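Enterobactin synthetase component F-related protein (Vibrio cholerae serotype O1, PDB 4OXI) probably activates glycine with ATP, as an adenylation domain forming glycyl-adenylate, in a lipopolysaccharide modification pathway that gives resistance to antimicrobial peptides. Local coordinates at residues A[266-271]-A[305-310]; A[332-337]-A[357-362]; A[259-264]-A[284-289]. All blocks are in the same frame, centred on the assembly; numbering follows the deposited sequence.

Contact 1. Residues A[266-271]-A[305-310]; sequences FDLSVH and VWLSVP. With GAP (glycyl-adenosine-5'-phosphate), chain B.
The glycyl end of the adenylate pocket in this adenylation domain is shaped where Phe266 and Leu268 meet Val309 and Leu307, the FDLS sequence facing the end of strand 305-308. Phe266 has CG anti to its own N (chi1 -168°), which carries the ring across to the second segment. Its CE2 edge meets Val309 CG1 at 3.9 Å, roughly in the ring plane, while one ring face is backed by Leu268 CG. The glycyl carbonyl O of the ligand lies at the ring edge too, 3.4 Å from Phe266 CZ. Leu268 and Leu307 cross at about a right angle, CD2 to CD2 at 4.0 Å. CD1 of Leu268 rests over the backbone between Ser308 and Val309; CD2 of Leu268 lies 3.9 Å from the glycyl CA, so this methyl touches both Leu307 and the adenylate. Leu307 CD2 sits over a face of the His271 imidazole, although the two are modelled too close for the exact spacing to be trusted; His271 ND1 is hydrogen-bonded to Tyr242 OH. Asp267 turns to the ligand instead: OD1 accepts from the glycyl N at 2.7 Å, as the corresponding aspartate does in other amino-acid-activating adenylation domains. Its OD2 has a weak bond from Ile367 N. Within 266-271, Phe266 O is gripped twice by one residue, accepting from Ser269 N at 3.0 Å and from Ser269 OG at 2.8 Å, the hydroxyl approaching almost in line with the carbonyl bond (164°).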
loop_
_atom_site.group_PDB
_atom_site.type_symbol
_atom_site.label_atom_id
_atom_site.label_comp_id
_atom_site.label_asym_id
_atom_site.label_seq_id
_atom_site.Cartn_x
_atom_site.Cartn_y
_atom_site.Cartn_z
ATOM N N PHE A 266 0.620 0.756 3.102
ATOM C CA PHE A 266 0.679 0.938 1.636
ATOM C C PHE A 266 0.332 -0.423 1.033
ATOM O O PHE A 266 0.869 -1.452 1.485
ATOM C CB PHE A 266 2.108 1.340 1.228
ATOM C CG PHE A 266 2.245 1.826 -0.197
ATOM C CD1 PHE A 266 1.128 2.172 -0.960
ATOM C CD2 PHE A 266 3.505 1.936 -0.783
ATOM C CE1 PHE A 266 1.260 2.620 -2.282
ATOM C CE2 PHE A 266 3.651 2.386 -2.106
ATOM C CZ PHE A 266 2.525 2.729 -2.852
ATOM N N ASP A 267 -0.560 -0.458 0.039
ATOM C CA ASP A 267 -1.033 -1.758 -0.438
ATOM C C ASP A 267 0.008 -2.622 -1.174
ATOM O O ASP A 267 -0.227 -3.807 -1.389
ATOM C CB ASP A 267 -2.373 -1.671 -1.193
ATOM C CG ASP A 267 -2.258 -0.990 -2.550
ATOM O OD1 ASP A 267 -1.135 -0.605 -2.961
ATOM O OD2 ASP A 267 -3.311 -0.860 -3.224
ATOM N N LEU A 268 1.159 -2.051 -1.526
ATOM C CA LEU A 268 2.270 -2.866 -2.036
ATOM C C LEU A 268 2.674 -3.945 -1.040
ATOM O O LEU A 268 3.158 -5.009 -1.440
ATOM C CB LEU A 268 3.488 -2.011 -2.373
ATOM C CG LEU A 268 3.322 -0.969 -3.491
ATOM C CD1 LEU A 268 4.690 -0.472 -3.945
ATOM C CD2 LEU A 268 2.549 -1.539 -4.674
ATOM N N SER A 269 2.465 -3.696 0.252
ATOM C CA SER A 269 2.852 -4.679 1.251
ATOM C C SER A 269 1.902 -5.864 1.191
ATOM O O SER A 269 2.290 -6.991 1.476
ATOM C CB SER A 269 2.844 -4.086 2.654
ATOM O OG SER A 269 1.526 -3.715 3.020
ATOM N N VAL A 270 0.659 -5.604 0.815
ATOM C CA VAL A 270 -0.319 -6.669 0.642
ATOM C C VAL A 270 0.111 -7.612 -0.468
ATOM O O VAL A 270 0.012 -8.830 -0.347
ATOM C CB VAL A 270 -1.691 -6.096 0.290
ATOM C CG1 VAL A 270 -2.683 -7.230 0.014
ATOM C CG2 VAL A 270 -2.171 -5.202 1.425
ATOM N N HIS A 271 0.607 -7.044 -1.554
ATOM C CA HIS A 271 1.181 -7.860 -2.620
ATOM C C HIS A 271 2.320 -8.739 -2.069
ATOM O O HIS A 271 2.282 -9.965 -2.215
ATOM C CB HIS A 271 1.651 -6.944 -3.747
ATOM C CG HIS A 271 2.594 -7.587 -4.714
ATOM N ND1 HIS A 271 2.267 -7.806 -6.035
ATOM C CD2 HIS A 271 3.871 -8.012 -4.569
ATOM C CE1 HIS A 271 3.294 -8.354 -6.655
ATOM N NE2 HIS A 271 4.283 -8.484 -5.792
ATOM N N VAL A 305 12.924 -11.907 -5.399
ATOM C CA VAL A 305 11.740 -11.136 -5.815
ATOM C C VAL A 305 11.652 -9.805 -5.056
ATOM O O VAL A 305 11.786 -9.771 -3.827
ATOM C CB VAL A 305 10.424 -11.949 -5.587
ATOM C CG1 VAL A 305 9.217 -11.198 -6.124
ATOM C CG2 VAL A 305 10.499 -13.308 -6.249
ATOM N N TRP A 306 11.402 -8.718 -5.786
ATOM C CA TRP A 306 11.364 -7.378 -5.202
ATOM C C TRP A 306 10.201 -6.540 -5.734
ATOM O O TRP A 306 9.908 -6.572 -6.930
ATOM C CB TRP A 306 12.678 -6.644 -5.490
ATOM C CG TRP A 306 12.728 -5.255 -4.905
ATOM C CD1 TRP A 306 12.389 -4.091 -5.529
ATOM C CD2 TRP A 306 13.148 -4.894 -3.580
ATOM N NE1 TRP A 306 12.571 -3.022 -4.672
ATOM C CE2 TRP A 306 13.037 -3.491 -3.468
ATOM C CE3 TRP A 306 13.600 -5.624 -2.472
ATOM C CZ2 TRP A 306 13.371 -2.799 -2.290
ATOM C CZ3 TRP A 306 13.937 -4.935 -1.302
ATOM C CH2 TRP A 306 13.822 -3.540 -1.223
ATOM N N LEU A 307 9.545 -5.790 -4.844
ATOM C CA LEU A 307 8.529 -4.807 -5.242
ATOM C C LEU A 307 8.672 -3.552 -4.393
ATOM O O LEU A 307 8.703 -3.632 -3.151
ATOM C CB LEU A 307 7.114 -5.368 -5.075
ATOM C CG LEU A 307 5.981 -4.335 -5.199
ATOM C CD1 LEU A 307 5.901 -3.722 -6.595
ATOM C CD2 LEU A 307 4.642 -4.942 -4.850
ATOM N N SER A 308 8.765 -2.399 -5.049
ATOM C CA SER A 308 8.777 -1.124 -4.342
ATOM C C SER A 308 8.457 0.007 -5.313
ATOM O O SER A 308 8.312 -0.226 -6.507
ATOM C CB SER A 308 10.147 -0.880 -3.725
ATOM O OG SER A 308 11.100 -0.637 -4.751
ATOM N N VAL A 309 8.346 1.231 -4.801
ATOM C CA VAL A 309 8.290 2.413 -5.654
ATOM C C VAL A 309 9.643 2.515 -6.360
ATOM O O VAL A 309 10.643 1.980 -5.867
ATOM C CB VAL A 309 8.010 3.703 -4.844
ATOM C CG1 VAL A 309 6.579 3.710 -4.325
ATOM C CG2 VAL A 309 9.008 3.850 -3.674
ATOM N N PRO A 310 9.683 3.168 -7.527
ATOM C CA PRO A 310 10.936 3.224 -8.288
ATOM C C PRO A 310 11.973 4.210 -7.717
ATOM O O PRO A 310 13.097 4.263 -8.212
ATOM C CB PRO A 310 10.476 3.675 -9.678
ATOM C CG PRO A 310 9.178 4.388 -9.442
ATOM C CD PRO A 310 8.532 3.634 -8.321
HETATM N N GAP B . -1.357 0.593 -5.409
HETATM C CA GAP B . -0.034 1.128 -5.846
HETATM C C GAP B . -0.044 2.621 -5.579
HETATM O O GAP B . 0.915 3.336 -5.803
HETATM P PA GAP B . -1.557 4.701 -4.610
HETATM O O1A GAP B . -3.059 4.744 -4.479
HETATM O O2A GAP B . -0.665 5.092 -3.443
HETATM O O3A GAP B . -1.270 3.186 -5.047
HETATM C "C5'" GAP B . -2.006 5.500 -7.067
HETATM O "O5'" GAP B . -1.193 5.596 -5.897
HETATM C "C4'" GAP B . -1.494 6.484 -8.099
HETATM O "O4'" GAP B . -0.085 6.307 -8.265
HETATM C "C3'" GAP B . -2.047 6.237 -9.485
HETATM O "O3'" GAP B . -3.327 6.849 -9.646
HETATM C "C2'" GAP B . -0.973 6.849 -10.368
HETATM O "O2'" GAP B . -1.072 8.264 -10.357
HETATM C "C1'" GAP B . 0.302 6.588 -9.609
HETATM N N9 GAP B . 0.970 5.392 -10.169
HETATM C C8 GAP B . 0.878 4.141 -9.680
HETATM N N7 GAP B . 1.624 3.275 -10.410
HETATM C C5 GAP B . 2.201 3.985 -11.404
HETATM C C6 GAP B . 3.096 3.681 -12.540
HETATM N N6 GAP B . 3.555 2.417 -12.746
HETATM N N1 GAP B . 3.452 4.711 -13.343
HETATM C C2 GAP B . 3.012 5.974 -13.139
HETATM N N3 GAP B . 2.194 6.314 -12.123
HETATM C C4 GAP B . 1.768 5.381 -11.238
#

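Contact 2. Residues A[332-337]-A[357-362]; sequences LSFFCG and INLYGP. With GAP (glycyl-adenosine-5'-phosphate), chain B.
Phe334 and Ile357 lie side by side on neighbouring parallel strands, the two strands of the beta-alpha-beta unit in which helix 342-352 links 332-336 to 356-360. From Phe334 CB, which is 4.0 Å from Leu359 CD1, the side chain leaves with CG beside its backbone N (chi1 -62°) and runs along Ile357. CD1 of the Phe334 ring touches Ile357 CB at 3.4 Å, and farther out CE1 meets Ile357 CG1 at 3.7 Å. The ring meets Phe250 edge-to-face, while Leu307 of the neighbouring strand 305-308 packs against Phe334 at CB. The backbones are tied by three nearly straight bonds: Ile357 N to Ser333 O at 2.7 Å, Phe335 N to Ile357 O at 3.0 Å, and Leu359 N to Phe335 O at 2.8 Å. Beyond this ladder the strand ends turn to the adenylate. Cys336 SG packs against the glycyl CA, and the Tyr360 ring meets the adenine with its edge. Two acceptors on the second strand hold the exocyclic amine of the base, which is consistent with recognition of adenine. Asn358 OD1 accepts from ligand N6 at 2.9 Å, the more bent bond. Leu359 O accepts from ligand N6 at 2.7 Å, with an N-H...O angle of 158°.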
loop_
_atom_site.group_PDB
_atom_site.type_symbol
_atom_site.label_atom_id
_atom_site.label_comp_id
_atom_site.label_asym_id
_atom_site.label_seq_id
_atom_site.Cartn_x
_atom_site.Cartn_y
_atom_site.Cartn_z
ATOM N N LEU A 332 13.032 -11.357 -10.341
ATOM C CA LEU A 332 11.845 -10.572 -10.652
ATOM C C LEU A 332 11.817 -9.255 -9.876
ATOM O O LEU A 332 11.757 -9.256 -8.641
ATOM C CB LEU A 332 10.572 -11.378 -10.375
ATOM C CG LEU A 332 10.120 -12.438 -11.386
ATOM C CD1 LEU A 332 9.121 -13.388 -10.744
ATOM C CD2 LEU A 332 9.510 -11.792 -12.630
ATOM N N SER A 333 11.840 -8.142 -10.611
ATOM C CA SER A 333 11.828 -6.804 -10.032
ATOM C C SER A 333 10.553 -6.110 -10.442
ATOM O O SER A 333 10.344 -5.859 -11.639
ATOM C CB SER A 333 13.005 -5.985 -10.562
ATOM O OG SER A 333 14.242 -6.466 -10.057
ATOM N N PHE A 334 9.694 -5.791 -9.475
ATOM C CA PHE A 334 8.484 -5.038 -9.800
ATOM C C PHE A 334 8.597 -3.617 -9.256
ATOM O O PHE A 334 9.121 -3.409 -8.157
ATOM C CB PHE A 334 7.242 -5.692 -9.194
ATOM C CG PHE A 334 6.951 -7.085 -9.692
ATOM C CD1 PHE A 334 6.104 -7.286 -10.770
ATOM C CD2 PHE A 334 7.467 -8.196 -9.035
ATOM C CE1 PHE A 334 5.801 -8.578 -11.213
ATOM C CE2 PHE A 334 7.176 -9.468 -9.465
ATOM C CZ PHE A 334 6.335 -9.662 -10.561
ATOM N N PHE A 335 8.100 -2.643 -10.010
ATOM C CA PHE A 335 8.029 -1.274 -9.520
ATOM C C PHE A 335 6.622 -0.727 -9.727
ATOM O O PHE A 335 6.001 -0.976 -10.764
ATOM C CB PHE A 335 9.092 -0.403 -10.193
ATOM C CG PHE A 335 10.497 -0.845 -9.873
ATOM C CD1 PHE A 335 11.028 -0.650 -8.602
ATOM C CD2 PHE A 335 11.266 -1.500 -10.816
ATOM C CE1 PHE A 335 12.319 -1.083 -8.283
ATOM C CE2 PHE A 335 12.557 -1.929 -10.508
ATOM C CZ PHE A 335 13.077 -1.729 -9.238
ATOM N N CYS A 336 6.103 -0.020 -8.723
ATOM C CA CYS A 336 4.750 0.512 -8.797
ATOM C C CYS A 336 4.700 1.824 -8.062
ATOM O O CYS A 336 5.457 2.031 -7.100
ATOM C CB CYS A 336 3.756 -0.444 -8.129
ATOM S SG CYS A 336 1.999 0.026 -8.354
ATOM N N GLY A 337 3.817 2.715 -8.496
ATOM C CA GLY A 337 3.522 3.891 -7.702
ATOM C C GLY A 337 3.847 5.231 -8.321
ATOM O O GLY A 337 3.172 6.220 -8.018
ATOM N N ILE A 357 9.492 -5.361 -14.158
ATOM C CA ILE A 357 8.078 -5.247 -14.505
ATOM C C ILE A 357 7.507 -3.940 -13.965
ATOM O O ILE A 357 7.611 -3.674 -12.766
ATOM C CB ILE A 357 7.258 -6.403 -13.892
ATOM C CG1 ILE A 357 7.875 -7.765 -14.218
ATOM C CG2 ILE A 357 5.798 -6.342 -14.340
ATOM C CD1 ILE A 357 8.044 -8.012 -15.694
ATOM N N ASN A 358 6.915 -3.122 -14.833
ATOM C CA ASN A 358 6.249 -1.891 -14.392
ATOM C C ASN A 358 4.828 -2.263 -14.014
ATOM O O ASN A 358 4.144 -2.904 -14.805
ATOM C CB ASN A 358 6.242 -0.837 -15.517
ATOM C CG ASN A 358 5.834 0.559 -15.030
ATOM O OD1 ASN A 358 5.773 0.823 -13.825
ATOM N ND2 ASN A 358 5.586 1.469 -15.975
ATOM N N LEU A 359 4.385 -1.905 -12.811
ATOM C CA LEU A 359 3.004 -2.184 -12.406
ATOM C C LEU A 359 2.298 -0.867 -12.163
ATOM O O LEU A 359 2.894 0.044 -11.587
ATOM C CB LEU A 359 2.955 -2.991 -11.110
ATOM C CG LEU A 359 3.440 -4.431 -11.051
ATOM C CD1 LEU A 359 3.272 -5.036 -9.628
ATOM C CD2 LEU A 359 2.674 -5.229 -12.047
ATOM N N TYR A 360 1.033 -0.764 -12.576
ATOM C CA TYR A 360 0.253 0.447 -12.336
ATOM C C TYR A 360 -1.107 0.140 -11.714
ATOM O O TYR A 360 -1.773 -0.824 -12.091
ATOM C CB TYR A 360 0.054 1.290 -13.626
ATOM C CG TYR A 360 -1.164 2.190 -13.534
ATOM C CD1 TYR A 360 -1.058 3.499 -13.060
ATOM C CD2 TYR A 360 -2.431 1.722 -13.877
ATOM C CE1 TYR A 360 -2.186 4.311 -12.938
ATOM C CE2 TYR A 360 -3.559 2.519 -13.743
ATOM C CZ TYR A 360 -3.429 3.813 -13.286
ATOM O OH TYR A 360 -4.556 4.606 -13.167
ATOM N N GLY A 361 -1.528 1.001 -10.791
ATOM C CA GLY A 361 -2.876 0.970 -10.268
ATOM C C GLY A 361 -2.988 1.764 -8.975
ATOM O O GLY A 361 -1.985 1.980 -8.278
ATOM N N PRO A 362 -4.205 2.226 -8.663
ATOM C CA PRO A 362 -4.474 2.944 -7.418
ATOM C C PRO A 362 -4.986 1.979 -6.354
ATOM O O PRO A 362 -5.448 0.873 -6.679
ATOM C CB PRO A 362 -5.584 3.913 -7.825
ATOM C CG PRO A 362 -6.374 3.131 -8.840
ATOM C CD PRO A 362 -5.360 2.264 -9.580
HETATM N N GAP B . -1.357 0.593 -5.409
HETATM C CA GAP B . -0.034 1.128 -5.846
HETATM C C GAP B . -0.044 2.621 -5.579
HETATM O O GAP B . 0.915 3.336 -5.803
HETATM P PA GAP B . -1.557 4.701 -4.610
HETATM O O1A GAP B . -3.059 4.744 -4.479
HETATM O O2A GAP B . -0.665 5.092 -3.443
HETATM O O3A GAP B . -1.270 3.186 -5.047
HETATM C "C5'" GAP B . -2.006 5.500 -7.067
HETATM O "O5'" GAP B . -1.193 5.596 -5.897
HETATM C "C4'" GAP B . -1.494 6.484 -8.099
HETATM O "O4'" GAP B . -0.085 6.307 -8.265
HETATM C "C3'" GAP B . -2.047 6.237 -9.485
HETATM O "O3'" GAP B . -3.327 6.849 -9.646
HETATM C "C2'" GAP B . -0.973 6.849 -10.368
HETATM O "O2'" GAP B . -1.072 8.264 -10.357
HETATM C "C1'" GAP B . 0.302 6.588 -9.609
HETATM N N9 GAP B . 0.970 5.392 -10.169
HETATM C C8 GAP B . 0.878 4.141 -9.680
HETATM N N7 GAP B . 1.624 3.275 -10.410
HETATM C C5 GAP B . 2.201 3.985 -11.404
HETATM C C6 GAP B . 3.096 3.681 -12.540
HETATM N N6 GAP B . 3.555 2.417 -12.746
HETATM N N1 GAP B . 3.452 4.711 -13.343
HETATM C C2 GAP B . 3.012 5.974 -13.139
HETATM N N3 GAP B . 2.194 6.314 -12.123
HETATM C C4 GAP B . 1.768 5.381 -11.238
#

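Contact 3. Residues A[259-264]-A[284-289]; sequences GQYSDL and YVVPEL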
loop_
_atom_site.group_PDB
_atom_site.type_symbol
_atom_site.label_atom_id
_atom_site.label_comp_id
_atom_site.label_asym_id
_atom_site.label_seq_id
_atom_site.Cartn_x
_atom_site.Cartn_y
_atom_site.Cartn_z
ATOM N N GLY A 259 11.080 -9.856 -0.971
ATOM C CA GLY A 259 11.287 -8.678 -0.151
ATOM C C GLY A 259 9.958 -8.148 0.367
ATOM O O GLY A 259 8.929 -8.254 -0.307
ATOM N N GLN A 260 9.972 -7.601 1.577
ATOM C CA GLN A 260 8.828 -6.858 2.099
ATOM C C GLN A 260 9.309 -5.443 2.447
ATOM O O GLN A 260 9.610 -5.143 3.598
ATOM C CB GLN A 260 8.240 -7.558 3.331
ATOM C CG GLN A 260 6.756 -7.304 3.550
ATOM C CD GLN A 260 6.453 -5.863 3.934
ATOM O OE1 GLN A 260 6.453 -5.514 5.118
ATOM N NE2 GLN A 260 6.201 -5.019 2.935
ATOM N N TYR A 261 9.393 -4.582 1.441
ATOM C CA TYR A 261 9.913 -3.233 1.631
ATOM C C TYR A 261 8.873 -2.198 2.110
ATOM O O TYR A 261 9.132 -1.449 3.044
ATOM C CB TYR A 261 10.560 -2.764 0.327
ATOM C CG TYR A 261 11.017 -1.323 0.331
ATOM C CD1 TYR A 261 12.293 -0.968 0.769
ATOM C CD2 TYR A 261 10.182 -0.319 -0.131
ATOM C CE1 TYR A 261 12.712 0.364 0.741
ATOM C CE2 TYR A 261 10.587 1.007 -0.150
ATOM C CZ TYR A 261 11.840 1.344 0.283
ATOM O OH TYR A 261 12.205 2.675 0.237
ATOM N N SER A 262 7.706 -2.152 1.466
ATOM C CA SER A 262 6.723 -1.096 1.725
ATOM C C SER A 262 6.100 -1.155 3.130
ATOM O O SER A 262 5.964 -2.236 3.709
ATOM C CB SER A 262 5.612 -1.167 0.677
ATOM O OG SER A 262 6.136 -1.073 -0.640
ATOM N N ASP A 263 5.718 0.006 3.669
ATOM C CA ASP A 263 4.950 0.068 4.915
ATOM C C ASP A 263 3.640 -0.716 4.774
ATOM O O ASP A 263 3.075 -0.805 3.674
ATOM C CB ASP A 263 4.641 1.532 5.282
ATOM C CG ASP A 263 5.909 2.354 5.605
ATOM O OD1 ASP A 263 6.918 1.781 6.097
ATOM O OD2 ASP A 263 5.894 3.585 5.366
ATOM N N LEU A 264 3.167 -1.288 5.879
ATOM C CA LEU A 264 1.926 -2.071 5.896
ATOM C C LEU A 264 0.687 -1.227 5.577
ATOM O O LEU A 264 -0.349 -1.763 5.206
ATOM C CB LEU A 264 1.754 -2.776 7.250
ATOM C CG LEU A 264 2.820 -3.851 7.530
ATOM C CD1 LEU A 264 2.708 -4.388 8.944
ATOM C CD2 LEU A 264 2.715 -4.999 6.540
ATOM N N TYR A 284 10.921 -11.672 3.398
ATOM C CA TYR A 284 11.962 -11.014 4.179
ATOM C C TYR A 284 11.558 -9.578 4.507
ATOM O O TYR A 284 11.476 -8.723 3.620
ATOM C CB TYR A 284 13.313 -11.045 3.441
ATOM C CG TYR A 284 14.000 -12.404 3.508
ATOM C CD1 TYR A 284 15.111 -12.602 4.321
ATOM C CD2 TYR A 284 13.518 -13.494 2.771
ATOM C CE1 TYR A 284 15.734 -13.837 4.397
ATOM C CE2 TYR A 284 14.141 -14.746 2.840
ATOM C CZ TYR A 284 15.251 -14.901 3.652
ATOM O OH TYR A 284 15.880 -16.123 3.733
ATOM N N VAL A 285 11.306 -9.316 5.784
ATOM C CA VAL A 285 10.901 -7.976 6.207
ATOM C C VAL A 285 12.087 -7.012 6.244
ATOM O O VAL A 285 13.061 -7.249 6.959
ATOM C CB VAL A 285 10.243 -8.035 7.593
ATOM C CG1 VAL A 285 9.897 -6.625 8.093
ATOM C CG2 VAL A 285 8.991 -8.909 7.515
ATOM N N VAL A 286 12.008 -5.923 5.483
ATOM C CA VAL A 286 13.091 -4.937 5.465
ATOM C C VAL A 286 13.040 -4.098 6.731
ATOM O O VAL A 286 12.070 -3.374 6.953
ATOM C CB VAL A 286 12.994 -4.010 4.250
ATOM C CG1 VAL A 286 14.078 -2.927 4.314
ATOM C CG2 VAL A 286 13.117 -4.824 2.956
ATOM N N PRO A 287 14.079 -4.201 7.576
ATOM C CA PRO A 287 14.147 -3.421 8.821
ATOM C C PRO A 287 14.081 -1.934 8.492
ATOM O O PRO A 287 14.581 -1.535 7.438
ATOM C CB PRO A 287 15.533 -3.759 9.382
ATOM C CG PRO A 287 15.940 -5.028 8.699
ATOM C CD PRO A 287 15.303 -4.978 7.340
ATOM N N GLU A 288 13.450 -1.145 9.360
ATOM C CA GLU A 288 13.345 0.305 9.171
ATOM C C GLU A 288 14.682 0.918 8.751
ATOM O O GLU A 288 14.768 1.600 7.729
ATOM C CB GLU A 288 12.858 0.965 10.463
ATOM C CG GLU A 288 12.703 2.467 10.367
ATOM C CD GLU A 288 11.495 2.880 9.552
ATOM O OE1 GLU A 288 11.523 3.985 8.966
ATOM O OE2 GLU A 288 10.508 2.105 9.508
ATOM N N LEU A 289 15.728 0.636 9.523
ATOM C CA LEU A 289 17.079 1.164 9.258
ATOM C C LEU A 289 17.803 0.573 8.036
ATOM O O LEU A 289 19.005 0.800 7.881
ATOM C CB LEU A 289 17.968 0.957 10.487
ATOM C CG LEU A 289 17.959 2.034 11.572
ATOM C CD1 LEU A 289 18.387 1.441 12.901
ATOM C CD2 LEU A 289 18.882 3.167 11.171
#
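Gly259 and Gln260 pair with Tyr284 and Val285, and Tyr261 packs on Val286, where two parallel strands end together, the two strands of a beta-alpha-beta unit that runs from strand 257-260 through helix 268-279 to strand 282-285. Two backbone bonds hold the pairing, and Gln260 supplies one atom to each. Its N donates to Tyr284 O at 2.8 Å, somewhat bent, while its O accepts from Val286 N at 3.1 Å. The second bond is nearly straight at the hydrogen (170°), yet the donor stands above the carbonyl plane, consistent with the pairing ending here. Gln260 CB packs on the Val285 backbone, 3.9 Å from its CA. From there the side chain bends at chi2 (-68°) and folds back over its own segment. Its NE2 donates to Ser262 O at 2.9 Å, in the amide plane and onto a carbonyl lone pair. Both ends of this buried amide have partners: NE2 also reaches Asp272 OD2, and OE1 is bonded to Tyr111 OH. Together they probably fix the orientation of the amide. Val286 closes the apolar side of the contact, with CG2 3.8 Å from Tyr261 CA and 4.2 Å from Tyr261 CB. Past the strands the two segments share Arg106, which forms a salt bridge with Asp263 OD1, bonds to Tyr261 O and makes a long, weak ion pair with Glu288. That arginine probably eases the likeness of charge between the two acids, whose nearest oxygens, Asp263 OD1 and Glu288 OE2, are 5.0 Å apart.

In the fold
From the N terminus, 259-264 comes first and 266-271 follows almost at once. Contact 3 then closes when the chain returns at 284-289, and contact 1 closes later at 305-310, so these two loops cross, sharing helix 268-279. Contact 2 opens afterwards at 332-337 and closes at 357-362, in series with both. Strand 305-308 is the bridge among them: Val305 bonds to Gly259 of contact 3 through its backbone, while Trp306 pairs with Leu332 and Phe334 of contact 2. Contacts 1 and 2 border the adenylate, contact 1 at the glycyl and phosphate end, contact 2 along the adenine and at the glycyl group, whereas contacts 2 and 3 do not touch, their centres about 17 Å apart.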